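Local structure of dephospho-CoA kinase (Mycobacterium paratuberculosis, 6N39) at residues T90-G93 with I94-L98; R161-I164 with A165-S169. The protein probably catalyses the last step of coenzyme A biosynthesis, transferring a phosphate from ATP to the 3'-hydroxyl of dephospho-CoA. All coordinates share one frame; numbering follows the deposited sequence.

Interaction 1 (T90-G93 with I94-L98); sequences TLNG and IVHPL
Asn92 and His96, one helical turn apart, run side by side with their flat ends stacked: amide and imidazole planes differ by 17°, and Asn92 CG stands 3.6 Å from His96 CE1. Asn92 CB lies over the same ring face, offset toward the rim and 4.0 Å from the ring centroid, a CH-pi contact. Both residues set CG beside the backbone N (chi1 -70° in each), which sends the two groups out in the same direction and lets them overlap. Beneath the stack, His96 N donates to Asn92 O at 2.9 Å. Leu91 and Val95 make the neighbouring apolar pair, also pointing the same way, with Leu91 CD1 against Val95 CG2 at 3.7 Å. Leu91 further packs on Leu77 and Ala81 of helix 74-83, and both Leu91 and Ile94 reach Leu57 of helix 52-61. Pro97 has no N-H to offer the preceding turn; its CD comes to 3.2 Å from Gly93 O where a backbone bond would otherwise run, and the helix kinks. The arrangement is that of i to i+4 side-chain pairs of an amphipathic helix, 87-109 of the kinase domain, kinked at an internal proline.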
# COMPACT_ATOMS: atom_id res chain seq x y z
N THR A 90 -28.93 -16.10 -6.19
CA THR A 90 -29.74 -15.51 -7.26
C THR A 90 -29.67 -13.99 -7.23
O THR A 90 -29.44 -13.33 -8.26
CB THR A 90 -31.19 -15.98 -7.14
OG1 THR A 90 -31.25 -17.41 -7.28
CG2 THR A 90 -32.06 -15.33 -8.21
N LEU A 91 -29.87 -13.42 -6.04
CA LEU A 91 -29.79 -11.97 -5.85
C LEU A 91 -28.46 -11.41 -6.34
O LEU A 91 -28.43 -10.45 -7.11
CB LEU A 91 -30.00 -11.65 -4.37
CG LEU A 91 -29.60 -10.27 -3.85
CD1 LEU A 91 -30.49 -9.20 -4.46
CD2 LEU A 91 -29.69 -10.25 -2.33
N ASN A 92 -27.34 -12.01 -5.90
CA ASN A 92 -26.03 -11.53 -6.33
C ASN A 92 -25.85 -11.67 -7.84
O ASN A 92 -25.35 -10.75 -8.49
CB ASN A 92 -24.92 -12.29 -5.60
CG ASN A 92 -24.84 -11.94 -4.13
OD1 ASN A 92 -25.58 -11.09 -3.63
ND2 ASN A 92 -23.93 -12.61 -3.41
N GLY A 93 -26.24 -12.81 -8.41
CA GLY A 93 -26.13 -12.97 -9.85
C GLY A 93 -26.89 -11.91 -10.62
O GLY A 93 -26.52 -11.57 -11.74
N ILE A 94 -27.96 -11.38 -10.02
CA ILE A 94 -28.68 -10.28 -10.65
C ILE A 94 -27.96 -8.95 -10.45
O ILE A 94 -27.74 -8.19 -11.40
CB ILE A 94 -30.12 -10.21 -10.12
CG1 ILE A 94 -30.94 -11.39 -10.66
CG2 ILE A 94 -30.76 -8.88 -10.49
CD1 ILE A 94 -32.38 -11.39 -10.19
N VAL A 95 -27.56 -8.66 -9.21
CA VAL A 95 -27.18 -7.30 -8.85
C VAL A 95 -25.72 -7.02 -9.19
O VAL A 95 -25.39 -5.94 -9.70
CB VAL A 95 -27.48 -7.05 -7.36
CG1 VAL A 95 -26.85 -5.74 -6.89
CG2 VAL A 95 -28.97 -7.04 -7.11
N HIS A 96 -24.82 -7.96 -8.89
CA HIS A 96 -23.40 -7.66 -9.02
C HIS A 96 -22.97 -7.36 -10.46
O HIS A 96 -22.18 -6.42 -10.65
CB HIS A 96 -22.57 -8.80 -8.42
CG HIS A 96 -22.65 -8.88 -6.92
ND1 HIS A 96 -21.90 -9.77 -6.18
CD2 HIS A 96 -23.39 -8.19 -6.03
CE1 HIS A 96 -22.18 -9.62 -4.90
NE2 HIS A 96 -23.08 -8.67 -4.78
N PRO A 97 -23.44 -8.07 -11.50
CA PRO A 97 -23.05 -7.66 -12.86
C PRO A 97 -23.53 -6.26 -13.22
O PRO A 97 -22.82 -5.53 -13.92
CB PRO A 97 -23.69 -8.73 -13.74
CG PRO A 97 -23.83 -9.93 -12.84
CD PRO A 97 -24.17 -9.35 -11.50
N LEU A 98 -24.72 -5.87 -12.75
CA LEU A 98 -25.21 -4.53 -13.03
C LEU A 98 -24.35 -3.47 -12.36
O LEU A 98 -24.05 -2.43 -12.96
CB LEU A 98 -26.67 -4.40 -12.58
CG LEU A 98 -27.65 -5.39 -13.22
CD1 LEU A 98 -28.98 -5.36 -12.50
CD2 LEU A 98 -27.84 -5.06 -14.69

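Interaction 2 (R161-I164 with A165-S169); sequences RARI and AAQAS
Gln167 folds back over the end of the helix that carries Arg163 and Ile164. Its CB stands 3.8 Å from Ile164 O. With CG set beside the backbone N (chi1 -56°), the chain turns along the last carbonyls, and CG comes to 3.6 Å from Arg163 O. Beyond CG the chain is extended, with CD passing at a looser distance from the same oxygen. At the tip, OE1 is gripped by two hydrogen bonds, one from the backbone N of Ile18 and one, of 2.7 Å, with a water that is also hydrogen-bonded to Ile164 O. NE2 stays 4.3 Å from Arg163 NH1, at an oblique angle to the guanidinium. Ile164 O is the hub of the turn: Gln167 N reaches it at 3.3 Å from well above the carbonyl plane, while a second water is hydrogen-bonded to it at 2.7 Å and to Ala168 O. Water thus ties the end of the helix to the chain that leaves it. The contact closes helix 157-165 and leads toward helix 170-176, where Ser169 is the N-cap. Ile164 packs on Arg145 and Leu149 of helix 142-153 and on Ile18, in the loop just before Gly19, the first of the residues predicted to bind ATP, and Ala168 N is hydrogen-bonded to Glu125 OE2, in the loop after strand 115-119.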
# COMPACT_ATOMS: atom_id res chain seq x y z
N ARG A 161 -24.09 2.62 19.88
CA ARG A 161 -22.89 2.06 20.49
C ARG A 161 -22.68 0.62 20.05
O ARG A 161 -21.54 0.21 19.78
CB ARG A 161 -22.97 2.16 22.01
CG ARG A 161 -23.31 3.54 22.54
CD ARG A 161 -23.17 3.62 24.05
NE ARG A 161 -21.82 4.01 24.42
CZ ARG A 161 -21.50 5.21 24.90
NH1 ARG A 161 -22.44 6.13 25.08
NH2 ARG A 161 -20.24 5.48 25.20
N ALA A 162 -23.76 -0.16 19.96
CA ALA A 162 -23.63 -1.55 19.52
C ALA A 162 -23.18 -1.62 18.06
O ALA A 162 -22.31 -2.42 17.70
CB ALA A 162 -24.94 -2.30 19.72
N ARG A 163 -23.78 -0.78 17.21
CA ARG A 163 -23.40 -0.75 15.80
C ARG A 163 -21.94 -0.36 15.63
O ARG A 163 -21.24 -0.90 14.77
CB ARG A 163 -24.30 0.23 15.04
CG ARG A 163 -25.74 -0.26 14.81
CD ARG A 163 -26.09 -0.13 13.34
NE ARG A 163 -24.96 -0.57 12.52
CZ ARG A 163 -24.79 -0.26 11.24
NH1 ARG A 163 -23.73 -0.71 10.58
NH2 ARG A 163 -25.67 0.51 10.61
N ILE A 164 -21.47 0.58 16.46
CA ILE A 164 -20.07 1.00 16.42
C ILE A 164 -19.16 -0.14 16.86
O ILE A 164 -18.14 -0.42 16.23
CB ILE A 164 -19.87 2.24 17.30
CG1 ILE A 164 -20.47 3.49 16.64
CG2 ILE A 164 -18.39 2.44 17.62
CD1 ILE A 164 -20.44 4.74 17.50
N ALA A 165 -19.53 -0.81 17.96
CA ALA A 165 -18.69 -1.87 18.51
C ALA A 165 -18.61 -3.07 17.57
O ALA A 165 -17.61 -3.80 17.60
CB ALA A 165 -19.23 -2.31 19.87
N ALA A 166 -19.63 -3.29 16.74
CA ALA A 166 -19.64 -4.46 15.87
C ALA A 166 -18.70 -4.34 14.68
O ALA A 166 -18.53 -5.32 13.95
CB ALA A 166 -21.06 -4.74 15.38
N GLN A 167 -18.10 -3.18 14.45
CA GLN A 167 -17.19 -2.99 13.33
C GLN A 167 -15.74 -3.15 13.79
O GLN A 167 -15.47 -3.47 14.95
CB GLN A 167 -17.39 -1.61 12.68
CG GLN A 167 -18.80 -1.30 12.22
CD GLN A 167 -18.87 0.04 11.51
OE1 GLN A 167 -18.36 1.05 12.02
NE2 GLN A 167 -19.47 0.06 10.33
N ALA A 168 -14.81 -2.89 12.88
CA ALA A 168 -13.39 -2.93 13.20
C ALA A 168 -13.04 -1.87 14.23
O ALA A 168 -13.71 -0.84 14.35
CB ALA A 168 -12.56 -2.73 11.93
N SER A 169 -11.97 -2.13 14.99
CA SER A 169 -11.45 -1.14 15.91
C SER A 169 -10.63 -0.09 15.17
O SER A 169 -10.20 -0.28 14.03
CB SER A 169 -10.58 -1.81 16.98
OG SER A 169 -9.34 -2.23 16.43
O HOH W 1 -16.98 1.48 14.29
O HOH W 2 -15.45 -0.62 16.54

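Both interactions are surface contacts between neighbouring parts of one continuous stretch of chain, inside the same kinase domain, yet they hold different elements: residues 90-98 stay within helix 87-109, whereas residues 161-169 pass from the end of helix 157-165 into a loop. Their nearest atoms are about 17 Å apart and do not touch. In interaction 1 side chain meets side chain, through a stack and an aliphatic pair, and the region lies away from the annotated sites. Interaction 2 relies instead on main-chain carbonyls, two waters and one amide, and it borders the predicted nucleotide loop, with the Ile164 side chain about 6 Å from Gly19.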